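Luciferase-like enzymeAMP-CoA-ligase (Zophobas atratus, PDB 4W8O) probably activates carboxylic acids with ATP as an AMP-CoA-ligase related to beetle luciferases, in a beetle that does not itself glow. Local coordinates at residues S69-F75 against G94-L100; K345-K351 against D412-Y418. All coordinates share one frame; numbering follows the deposited sequence.

Contact 1 (S69-F75 against G94-L100); sequences STDVVCF and GAKVVNL
Leu100 and Cys74 show how two parallel strands fit together by alternating bumps and hollows. The sulfur of Cys74, swung anti to the backbone N (chi1 -167°), reaches along the neighbouring strand into the fork of the Leu100 side chain, where SG lies 3.5 Å from CG of Leu100 and nearly as close to the CD1 branch. On the same face, one methyl of Val98 serves as a shared bump: its CG1, set between the backbone N and the carbonyl carbon, meets Val72 CG1 at 3.8 Å and touches Cys74 SG at roughly a right angle to the Leu100 approach. Met182 and Phe184 of strand 179-184 carry this apolar surface onward.

The face bearing Val73, Phe75, Val97 and Asn99 is filled by a ring. Phe75 swings back along its own strand, so that CE1 reaches CB of Val97 at 4.0 Å, while Val98 O lies at the ring edge, near its plane. Asn99 OD1 comes to 3.3 Å from Phe75 CB, the amide plane turned 35° from the ring. Helix 85-92 packs on this face through Leu87 and Ser90, as expected of the right-handed beta-alpha-beta crossover typical of such parallel sheets.

Between the faces, Val73 N gives a straight bond of 2.8 Å to Lys96 O, and Leu100 N an equally straight one to Phe75 O. Where the chain enters the strands, the Lys96 side chain bends at chi2 and chi4 and curls back over the 69-71 turn; NZ donates to Ser69 O at 2.8 Å and also to Thr179 O. Two backbone carbonyls thus hold this ammonium, implying that hydrogen bonding, rather than an ion pair across the contact, ties the lysine to the start of the strands, beside an otherwise apolar core.

Contact 2 (K345-K351 against D412-Y418); sequences KVGSCGK and DDDGCVY
This is a loop-to-hairpin contact, partly buried, in which the irregular segment 345-351 lies against the turn and first strand residues of 412-418, at the start of the outermost strand 417-422 of a five-stranded antiparallel sheet. Two backbone bonds join the segments: Cys349 N donates to Val417 O at 2.7 Å, and Val417 N returns a bond of 2.9 Å to Gly350 O. Both carbonyl and N-H of Val417 are therefore engaged by the loop.

Beside this pair, Ser348 lies over one face of the Tyr418 ring. Its CB is 3.7 Å from the ring centroid, 22° off the normal and displaced toward the rim, a CH-pi contact, while Tyr410 meets the same ring almost parallel. The hydroxyl is kept for its own loop: with chi1 at 72°, OG donates to Lys345 O and accepts from Gly350 N, the latter forming an ST turn that shapes the chain where it bonds to Val417. The peptide before Gly347 is cis, and Gly347 O lies 3.4 Å from Tyr418 CD2, obliquely to the ring.

A type I beta turn from Asp412 to Gly415 links strands 403-411 and 417-422 as a beta hairpin; Gly415, its last residue, has positive phi, and with Asp412 N bonded to Cys416 O this is a type I turn plus G1 bulge. Lys345 reaches across to this turn, crossing Tyr418 at about a right angle with CG 3.4 Å from its OH. Further out, CD rests against Cys416 SG at 3.5 Å, and the ammonium enters a salt-bridge network with Asp412 and Asp414, although NZ and Asp414 OD2 are both doubtfully placed and the Asp414 limb carries little weight. Lys351 CE passes 3.7 Å from Asp414 O, with Phe333 packing against Lys351, Ser348 and Cys416.

Contact 1 closes before contact 2 opens along the chain, and the two lie on opposite sides of the chain's centre, with centres 37 Å apart and nearest atoms about 25 Å apart. They share no sheet. Contact 1 joins neighbouring parallel strands inside the mixed eight-stranded sheet, within a local beta-alpha-beta unit. Contact 2 is more distant in sequence and brings the loop leading to strand 351-352, at one edge of the nine-stranded sheet, against the outermost strand 417-422 of the antiparallel sheet. One contact therefore builds the interior of a sheet, whereas the other connects two sheets of this AMP-binding enzyme fold.

Contact 1 (S69-F75 against G94-L100)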
ATOM      1  N   SER A  69      -8.924   4.575 -20.253  1.00 29.50           N
ATOM      2  CA  SER A  69      -8.323   3.489 -19.503  1.00 29.24           C
ATOM      3  C   SER A  69      -6.893   3.126 -19.934  1.00 28.90           C
ATOM      4  O   SER A  69      -6.155   2.525 -19.158  1.00 29.21           O
ATOM      5  CB  SER A  69      -9.214   2.254 -19.588  1.00 29.81           C
ATOM      6  OG  SER A  69      -9.156   1.703 -20.882  1.00 31.13           O
ATOM      7  N   THR A  70      -6.505   3.461 -21.159  1.00 29.27           N
ATOM      8  CA  THR A  70      -5.157   3.140 -21.642  1.00 29.38           C
ATOM      9  C   THR A  70      -4.062   4.084 -21.106  1.00 28.47           C
ATOM     10  O   THR A  70      -2.890   3.757 -21.167  1.00 27.99           O
ATOM     11  CB  THR A  70      -5.098   3.111 -23.184  1.00 30.44           C
ATOM     12  OG1 THR A  70      -5.639   4.323 -23.712  1.00 31.46           O
ATOM     13  CG2 THR A  70      -5.902   1.932 -23.743  1.00 31.67           C
ATOM     14  N   ASP A  71      -4.445   5.240 -20.574  1.00 27.74           N
ATOM     15  CA  ASP A  71      -3.474   6.216 -20.101  1.00 27.82           C
ATOM     16  C   ASP A  71      -2.931   5.902 -18.719  1.00 26.45           C
ATOM     17  O   ASP A  71      -3.595   5.266 -17.915  1.00 26.21           O
ATOM     18  CB  ASP A  71      -4.084   7.612 -20.075  1.00 27.97           C
ATOM     19  CG  ASP A  71      -4.447   8.105 -21.444  1.00 28.55           C
ATOM     20  OD1 ASP A  71      -3.579   8.058 -22.334  1.00 29.48           O
ATOM     21  OD2 ASP A  71      -5.598   8.540 -21.634  1.00 28.99           O
ATOM     22  N   VAL A  72      -1.717   6.366 -18.464  1.00 26.27           N
ATOM     23  CA  VAL A  72      -1.096   6.308 -17.132  1.00 26.14           C
ATOM     24  C   VAL A  72      -1.155   7.696 -16.503  1.00 26.21           C
ATOM     25  O   VAL A  72      -0.793   8.676 -17.140  1.00 26.14           O
ATOM     26  CB  VAL A  72       0.380   5.877 -17.226  1.00 26.55           C
ATOM     27  CG1 VAL A  72       1.076   5.961 -15.864  1.00 26.33           C
ATOM     28  CG2 VAL A  72       0.477   4.471 -17.789  1.00 27.04           C
ATOM     29  N   VAL A  73      -1.613   7.778 -15.259  1.00 25.72           N
ATOM     30  CA  VAL A  73      -1.633   9.035 -14.535  1.00 25.81           C
ATOM     31  C   VAL A  73      -0.715   8.878 -13.329  1.00 26.52           C
ATOM     32  O   VAL A  73      -0.842   7.932 -12.547  1.00 25.52           O
ATOM     33  CB  VAL A  73      -3.043   9.436 -14.070  1.00 25.61           C
ATOM     34  CG1 VAL A  73      -3.002  10.786 -13.366  1.00 26.16           C
ATOM     35  CG2 VAL A  73      -3.997   9.487 -15.252  1.00 25.44           C
ATOM     36  N   CYS A  74       0.209   9.816 -13.198  1.00 27.08           N
ATOM     37  CA  CYS A  74       1.247   9.748 -12.198  1.00 28.20           C
ATOM     38  C   CYS A  74       1.051  10.786 -11.094  1.00 27.94           C
ATOM     39  O   CYS A  74       0.437  11.827 -11.318  1.00 29.19           O
ATOM     40  CB  CYS A  74       2.573   9.966 -12.900  1.00 30.41           C
ATOM     41  SG  CYS A  74       3.989   9.543 -11.900  1.00 33.38           S
ATOM     42  N   PHE A  75       1.560  10.490  -9.905  1.00 27.62           N
ATOM     43  CA  PHE A  75       1.413  11.359  -8.736  1.00 28.30           C
ATOM     44  C   PHE A  75       2.747  11.505  -8.014  1.00 29.13           C
ATOM     45  O   PHE A  75       3.437  10.515  -7.768  1.00 29.90           O
ATOM     46  CB  PHE A  75       0.344  10.793  -7.792  1.00 28.29           C
ATOM     47  CG  PHE A  75      -0.962  10.577  -8.475  1.00 27.80           C
ATOM     48  CD1 PHE A  75      -1.197   9.412  -9.175  1.00 27.15           C
ATOM     49  CD2 PHE A  75      -1.916  11.584  -8.501  1.00 27.74           C
ATOM     50  CE1 PHE A  75      -2.381   9.231  -9.865  1.00 27.30           C
ATOM     51  CE2 PHE A  75      -3.097  11.409  -9.185  1.00 27.31           C
ATOM     52  CZ  PHE A  75      -3.332  10.242  -9.871  1.00 27.15           C
ATOM     53  N   GLY A  94     -10.697   3.998 -15.245  1.00 26.63           N
ATOM     54  CA  GLY A  94      -9.945   2.799 -15.573  1.00 26.56           C
ATOM     55  C   GLY A  94      -8.498   3.061 -15.975  1.00 26.26           C
ATOM     56  O   GLY A  94      -7.821   2.152 -16.458  1.00 26.01           O
ATOM     57  N   ALA A  95      -8.015   4.289 -15.786  1.00 26.17           N
ATOM     58  CA  ALA A  95      -6.627   4.622 -16.112  1.00 26.09           C
ATOM     59  C   ALA A  95      -5.671   3.977 -15.090  1.00 25.91           C
ATOM     60  O   ALA A  95      -6.067   3.646 -13.961  1.00 26.09           O
ATOM     61  CB  ALA A  95      -6.431   6.135 -16.160  1.00 26.06           C
ATOM     62  N   LYS A  96      -4.428   3.784 -15.511  1.00 25.72           N
ATOM     63  CA  LYS A  96      -3.397   3.189 -14.668  1.00 25.91           C
ATOM     64  C   LYS A  96      -2.850   4.284 -13.760  1.00 26.13           C
ATOM     65  O   LYS A  96      -2.477   5.353 -14.252  1.00 27.80           O
ATOM     66  CB  LYS A  96      -2.257   2.624 -15.529  1.00 25.98           C
ATOM     67  CG  LYS A  96      -2.621   1.396 -16.354  1.00 26.65           C
ATOM     68  CD  LYS A  96      -3.134   1.711 -17.749  1.00 27.02           C
ATOM     69  CE  LYS A  96      -3.762   0.482 -18.401  1.00 28.51           C
ATOM     70  NZ  LYS A  96      -5.153   0.210 -17.925  1.00 28.41           N
ATOM     71  N   VAL A  97      -2.800   4.030 -12.459  1.00 25.70           N
ATOM     72  CA  VAL A  97      -2.261   5.011 -11.500  1.00 25.92           C
ATOM     73  C   VAL A  97      -0.963   4.533 -10.880  1.00 26.18           C
ATOM     74  O   VAL A  97      -0.802   3.349 -10.587  1.00 26.43           O
ATOM     75  CB  VAL A  97      -3.256   5.385 -10.375  1.00 25.58           C
ATOM     76  CG1 VAL A  97      -4.515   5.986 -10.971  1.00 26.02           C
ATOM     77  CG2 VAL A  97      -3.600   4.187  -9.486  1.00 25.90           C
ATOM     78  N   VAL A  98      -0.041   5.473 -10.687  1.00 26.53           N
ATOM     79  CA  VAL A  98       1.280   5.176 -10.155  1.00 27.65           C
ATOM     80  C   VAL A  98       1.830   6.372  -9.377  1.00 27.59           C
ATOM     81  O   VAL A  98       1.668   7.518  -9.782  1.00 27.41           O
ATOM     82  CB  VAL A  98       2.261   4.746 -11.278  1.00 28.47           C
ATOM     83  CG1 VAL A  98       2.455   5.845 -12.312  1.00 29.39           C
ATOM     84  CG2 VAL A  98       3.602   4.327 -10.687  1.00 29.09           C
ATOM     85  N   ASN A  99       2.484   6.097  -8.261  1.00 28.50           N
ATOM     86  CA  ASN A  99       3.041   7.148  -7.414  1.00 29.45           C
ATOM     87  C   ASN A  99       4.564   7.166  -7.422  1.00 30.61           C
ATOM     88  O   ASN A  99       5.208   6.113  -7.441  1.00 30.58           O
ATOM     89  CB  ASN A  99       2.514   6.986  -5.992  1.00 30.38           C
ATOM     90  CG  ASN A  99       1.000   7.006  -5.938  1.00 30.75           C
ATOM     91  OD1 ASN A  99       0.399   8.069  -5.909  1.00 30.91           O
ATOM     92  ND2 ASN A  99       0.371   5.817  -5.967  1.00 32.29           N
ATOM     93  N   LEU A 100       5.130   8.372  -7.423  1.00 31.34           N
ATOM     94  CA  LEU A 100       6.568   8.569  -7.282  1.00 32.63           C
ATOM     95  C   LEU A 100       6.893   9.100  -5.891  1.00 33.84           C
ATOM     96  O   LEU A 100       6.072   9.767  -5.272  1.00 35.89           O
ATOM     97  CB  LEU A 100       7.074   9.565  -8.315  1.00 33.11           C
ATOM     98  CG  LEU A 100       6.696   9.289  -9.763  1.00 33.28           C
ATOM     99  CD1 LEU A 100       7.253  10.398 -10.631  1.00 34.04           C
ATOM    100  CD2 LEU A 100       7.191   7.933 -10.239  1.00 34.24           C
TER

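Contact 2 (K345-K351 against D412-Y418)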
ATOM      1  N   LYS A 345       5.993 -16.836  20.012  1.00 78.03           N
ATOM      2  CA  LYS A 345       6.876 -17.179  18.898  1.00 79.05           C
ATOM      3  C   LYS A 345       7.487 -15.950  18.208  1.00 81.23           C
ATOM      4  O   LYS A 345       7.242 -15.690  17.025  1.00 81.79           O
ATOM      5  CB  LYS A 345       6.099 -18.053  17.894  1.00 75.98           C
ATOM      6  CG  LYS A 345       6.929 -19.146  17.240  1.00 77.63           C
ATOM      7  CD  LYS A 345       6.132 -20.432  17.066  1.00 77.80           C
ATOM      8  CE  LYS A 345       6.831 -21.598  17.742  1.00 82.43           C
ATOM      9  NZ  LYS A 345       6.113 -22.879  17.525  1.00 84.30           N
ATOM     10  N   VAL A 346       8.294 -15.201  18.958  1.00 68.26           N
ATOM     11  CA  VAL A 346       9.077 -14.095  18.395  1.00 65.07           C
ATOM     12  C   VAL A 346      10.425 -14.726  17.985  1.00 64.30           C
ATOM     13  O   VAL A 346      10.812 -15.721  18.586  1.00 66.86           O
ATOM     14  CB  VAL A 346       9.270 -12.961  19.433  1.00 68.44           C
ATOM     15  CG1 VAL A 346       9.824 -11.698  18.784  1.00 67.62           C
ATOM     16  CG2 VAL A 346       7.955 -12.650  20.146  1.00 70.89           C
ATOM     17  N   GLY A 347      11.128 -14.225  16.963  1.00 60.09           N
ATOM     18  CA  GLY A 347      10.679 -13.169  16.063  1.00 55.97           C
ATOM     19  C   GLY A 347      10.420 -13.739  14.685  1.00 53.70           C
ATOM     20  O   GLY A 347      11.294 -13.731  13.819  1.00 54.40           O
ATOM     21  N   SER A 348       9.213 -14.257  14.501  1.00 50.96           N
ATOM     22  CA  SER A 348       8.769 -14.771  13.209  1.00 50.22           C
ATOM     23  C   SER A 348       7.994 -13.674  12.484  1.00 48.14           C
ATOM     24  O   SER A 348       7.670 -12.653  13.076  1.00 48.82           O
ATOM     25  CB  SER A 348       7.869 -15.991  13.413  1.00 49.41           C
ATOM     26  OG  SER A 348       6.602 -15.609  13.923  1.00 47.60           O
ATOM     27  N   CYS A 349       7.698 -13.911  11.209  1.00 48.58           N
ATOM     28  CA  CYS A 349       6.863 -13.023  10.392  1.00 49.04           C
ATOM     29  C   CYS A 349       5.377 -13.402  10.457  1.00 45.84           C
ATOM     30  O   CYS A 349       4.561 -12.860   9.707  1.00 45.85           O
ATOM     31  CB  CYS A 349       7.318 -13.085   8.936  1.00 53.32           C
ATOM     32  SG  CYS A 349       9.022 -12.565   8.682  1.00 63.17           S
ATOM     33  N   GLY A 350       5.031 -14.328  11.349  1.00 42.06           N
ATOM     34  CA  GLY A 350       3.660 -14.793  11.500  1.00 41.84           C
ATOM     35  C   GLY A 350       3.427 -16.033  10.666  1.00 40.70           C
ATOM     36  O   GLY A 350       4.370 -16.732  10.290  1.00 41.28           O
ATOM     37  N   LYS A 351       2.158 -16.294  10.376  1.00 40.24           N
ATOM     38  CA  LYS A 351       1.754 -17.413   9.534  1.00 39.68           C
ATOM     39  C   LYS A 351       1.212 -16.895   8.207  1.00 39.06           C
ATOM     40  O   LYS A 351       0.787 -15.741   8.116  1.00 38.80           O
ATOM     41  CB  LYS A 351       0.684 -18.235  10.247  1.00 41.26           C
ATOM     42  CG  LYS A 351       1.090 -18.690  11.646  1.00 43.42           C
ATOM     43  CD  LYS A 351       0.004 -19.509  12.315  1.00 46.93           C
ATOM     44  CE  LYS A 351      -0.234 -20.822  11.589  1.00 48.78           C
ATOM     45  NZ  LYS A 351      -1.037 -21.758  12.421  1.00 53.81           N
ATOM     46  N   ASP A 412       8.450 -23.073  10.860  1.00 47.12           N
ATOM     47  CA  ASP A 412       8.332 -23.942  12.040  1.00 50.11           C
ATOM     48  C   ASP A 412       7.554 -25.223  11.790  1.00 50.82           C
ATOM     49  O   ASP A 412       6.930 -25.386  10.754  1.00 49.37           O
ATOM     50  CB  ASP A 412       7.577 -23.195  13.156  1.00 51.07           C
ATOM     51  CG  ASP A 412       8.472 -22.379  14.011  1.00 51.99           C
ATOM     52  OD1 ASP A 412       9.692 -22.441  13.799  1.00 54.49           O
ATOM     53  OD2 ASP A 412       7.964 -21.672  14.900  1.00 53.99           O
ATOM     54  N   ASP A 413       7.571 -26.107  12.787  1.00 52.84           N
ATOM     55  CA  ASP A 413       6.621 -27.220  12.866  1.00 54.84           C
ATOM     56  C   ASP A 413       5.187 -26.694  12.970  1.00 54.80           C
ATOM     57  O   ASP A 413       4.270 -27.313  12.452  1.00 55.70           O
ATOM     58  CB  ASP A 413       6.929 -28.116  14.080  1.00 57.28           C
ATOM     59  CG  ASP A 413       8.175 -28.968  13.888  1.00 58.42           C
ATOM     60  OD1 ASP A 413       8.546 -29.266  12.732  1.00 58.76           O
ATOM     61  OD2 ASP A 413       8.780 -29.359  14.905  1.00 61.41           O
ATOM     62  N   ASP A 414       5.008 -25.554  13.642  1.00 54.95           N
ATOM     63  CA  ASP A 414       3.712 -24.850  13.693  1.00 55.50           C
ATOM     64  C   ASP A 414       3.447 -23.892  12.519  1.00 52.95           C
ATOM     65  O   ASP A 414       2.492 -23.116  12.558  1.00 51.89           O
ATOM     66  CB  ASP A 414       3.600 -24.069  15.003  1.00 56.99           C
ATOM     67  CG  ASP A 414       3.750 -24.954  16.215  1.00 60.14           C
ATOM     68  OD1 ASP A 414       3.225 -26.082  16.190  1.00 61.63           O
ATOM     69  OD2 ASP A 414       4.402 -24.527  17.190  1.00 61.76           O
ATOM     70  N   GLY A 415       4.281 -23.935  11.486  1.00 51.37           N
ATOM     71  CA  GLY A 415       4.059 -23.131  10.286  1.00 50.47           C
ATOM     72  C   GLY A 415       4.372 -21.641  10.393  1.00 49.77           C
ATOM     73  O   GLY A 415       4.029 -20.873   9.487  1.00 48.04           O
ATOM     74  N   CYS A 416       4.998 -21.219  11.493  1.00 49.96           N
ATOM     75  CA  CYS A 416       5.489 -19.841  11.620  1.00 49.80           C
ATOM     76  C   CYS A 416       6.664 -19.591  10.669  1.00 48.52           C
ATOM     77  O   CYS A 416       7.561 -20.426  10.557  1.00 47.97           O
ATOM     78  CB  CYS A 416       5.902 -19.551  13.060  1.00 51.11           C
ATOM     79  SG  CYS A 416       4.496 -19.464  14.186  1.00 53.51           S
ATOM     80  N   VAL A 417       6.642 -18.444   9.987  1.00 47.15           N
ATOM     81  CA  VAL A 417       7.619 -18.131   8.947  1.00 46.38           C
ATOM     82  C   VAL A 417       8.749 -17.236   9.484  1.00 46.73           C
ATOM     83  O   VAL A 417       8.514 -16.342  10.299  1.00 45.84           O
ATOM     84  CB  VAL A 417       6.925 -17.438   7.752  1.00 46.08           C
ATOM     85  CG1 VAL A 417       7.926 -17.096   6.657  1.00 45.63           C
ATOM     86  CG2 VAL A 417       5.811 -18.323   7.199  1.00 45.99           C
ATOM     87  N   TYR A 418       9.970 -17.487   9.014  1.00 46.71           N
ATOM     88  CA  TYR A 418      11.150 -16.699   9.398  1.00 47.69           C
ATOM     89  C   TYR A 418      11.935 -16.344   8.146  1.00 47.33           C
ATOM     90  O   TYR A 418      12.335 -17.232   7.392  1.00 46.76           O
ATOM     91  CB  TYR A 418      12.058 -17.493  10.345  1.00 49.18           C
ATOM     92  CG  TYR A 418      11.433 -17.802  11.684  1.00 50.26           C
ATOM     93  CD1 TYR A 418      10.623 -18.921  11.855  1.00 50.22           C
ATOM     94  CD2 TYR A 418      11.655 -16.975  12.784  1.00 51.31           C
ATOM     95  CE1 TYR A 418      10.046 -19.201  13.083  1.00 51.02           C
ATOM     96  CE2 TYR A 418      11.084 -17.250  14.013  1.00 51.78           C
ATOM     97  CZ  TYR A 418      10.281 -18.363  14.157  1.00 51.87           C
ATOM     98  OH  TYR A 418       9.706 -18.630  15.378  1.00 52.94           O
TER